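Local coordinates for protein putative enoyl-CoA hydratase/isomerase (Bordetella parapertussis, PDB 3ISA) that probably acts on acyl-CoA thioesters as a crotonase-fold enzyme of the enoyl-CoA hydratase/isomerase family, its exact reaction not being established, at residues D[205-208]-D[209-213]. Numbering follows the deposited sequence. Where two conformers were deposited one is given.
Sequences RATL and HRVLR
His-209 lies alongside Arg-205 one helical turn on, its ring atom CE1 3.6 Å from Arg-205 CG, while Arg-205 O sits over one ring face, 3.3 Å from His-209 CG. The same carbonyl accepts the backbone N-H of His-209 at 3.0 Å from N to O, nearly straight at 167°. His-209 CG stands beside its own backbone N (chi1 -65°), which swings the ring back over Arg-205 O. Leu-208 meets Leu-212 on another side of the helix, CD1 to CD1 at 3.8 Å; branched, apolar ends suit this buried strip, where Leu-208 packs on Gly-161 and Leu-212 on Arg-148 of a second subunit. Thr-207 CG2 lies 4.2 Å from Val-211 CG2, whereas Thr-207 OG1 bonds back to Ala-203 O. Three further i to i+4 bonds, including Val-211 N to Thr-207 O at 2.8 Å, keep residues four apart on the same side of the helix. Beyond them, His-209 ND1 bonds to Ser-97 O and Arg-205 NH1 to Ala-197 O, tying helix 202-212 to backbone carbonyls of its own chain. The guanidinium, with Arg-205 NE 5.6 Å from His-209 NE2, may make protonation of the ring somewhat less favourable, while ND1 gives its N-H to Ser-97 O.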
# COMPACT_ATOMS: atom_id res chain seq x y z
N ARG D 205 -1.47 -11.14 -23.26
CA ARG D 205 -2.84 -10.89 -22.84
C ARG D 205 -2.98 -10.97 -21.31
O ARG D 205 -3.57 -10.08 -20.69
CB ARG D 205 -3.81 -11.85 -23.55
CG ARG D 205 -5.28 -11.69 -23.14
CD ARG D 205 -6.22 -12.63 -23.92
NE ARG D 205 -5.88 -14.06 -23.79
CZ ARG D 205 -5.42 -14.81 -24.79
NH1 ARG D 205 -5.26 -14.28 -26.00
NH2 ARG D 205 -5.13 -16.09 -24.58
N ALA D 206 -2.40 -12.01 -20.72
CA ALA D 206 -2.45 -12.21 -19.27
C ALA D 206 -1.77 -11.05 -18.54
O ALA D 206 -2.31 -10.52 -17.57
CB ALA D 206 -1.79 -13.53 -18.88
N THR D 207 -0.60 -10.64 -19.04
CA THR D 207 0.14 -9.52 -18.45
C THR D 207 -0.66 -8.22 -18.53
O THR D 207 -0.80 -7.51 -17.53
CB THR D 207 1.52 -9.36 -19.12
OG1 THR D 207 2.31 -10.51 -18.81
CG2 THR D 207 2.25 -8.09 -18.61
N LEU D 208 -1.23 -7.94 -19.70
CA LEU D 208 -2.06 -6.76 -19.88
C LEU D 208 -3.22 -6.72 -18.88
O LEU D 208 -3.46 -5.69 -18.25
CB LEU D 208 -2.63 -6.70 -21.30
CG LEU D 208 -3.60 -5.55 -21.55
CD1 LEU D 208 -2.93 -4.18 -21.36
CD2 LEU D 208 -4.23 -5.66 -22.93
N HIS D 209 -3.94 -7.84 -18.74
CA HIS D 209 -5.05 -7.92 -17.78
C HIS D 209 -4.60 -7.68 -16.34
O HIS D 209 -5.27 -6.95 -15.60
CB HIS D 209 -5.80 -9.26 -17.88
CG HIS D 209 -6.50 -9.46 -19.19
ND1 HIS D 209 -7.13 -10.64 -19.52
CD2 HIS D 209 -6.64 -8.64 -20.26
CE1 HIS D 209 -7.64 -10.53 -20.73
NE2 HIS D 209 -7.34 -9.34 -21.21
N ARG D 210 -3.48 -8.29 -15.99
CA ARG D 210 -2.91 -8.15 -14.65
C ARG D 210 -2.53 -6.69 -14.38
O ARG D 210 -2.85 -6.15 -13.31
CB ARG D 210 -1.72 -9.08 -14.46
CG ARG D 210 -1.03 -8.90 -13.11
CD ARG D 210 0.17 -9.83 -12.91
NE ARG D 210 1.23 -9.68 -13.91
CZ ARG D 210 2.17 -8.73 -13.90
NH1 ARG D 210 2.19 -7.79 -12.97
NH2 ARG D 210 3.09 -8.71 -14.85
N VAL D 211 -1.90 -6.03 -15.36
CA VAL D 211 -1.49 -4.62 -15.24
C VAL D 211 -2.69 -3.65 -15.16
O VAL D 211 -2.67 -2.70 -14.36
CB VAL D 211 -0.50 -4.26 -16.41
CG1 VAL D 211 -0.27 -2.78 -16.52
CG2 VAL D 211 0.81 -4.99 -16.22
N LEU D 212 -3.74 -3.90 -15.93
CA LEU D 212 -4.92 -3.04 -15.90
C LEU D 212 -5.79 -3.10 -14.64
O LEU D 212 -6.42 -2.11 -14.27
CB LEU D 212 -5.81 -3.28 -17.13
CG LEU D 212 -5.25 -2.86 -18.50
CD1 LEU D 212 -6.19 -3.30 -19.61
CD2 LEU D 212 -4.98 -1.36 -18.58
N ARG D 213 -5.84 -4.27 -14.00
CA ARG D 213 -6.80 -4.54 -12.93
C ARG D 213 -6.43 -3.91 -11.58
O ARG D 213 -5.27 -3.98 -11.17
CB ARG D 213 -6.97 -6.06 -12.77
CG ARG D 213 -7.99 -6.50 -11.74
CD ARG D 213 -8.27 -7.98 -11.84
NE ARG D 213 -9.33 -8.37 -10.91
CZ ARG D 213 -9.15 -9.13 -9.84
NH1 ARG D 213 -7.95 -9.62 -9.55
NH2 ARG D 213 -10.18 -9.42 -9.06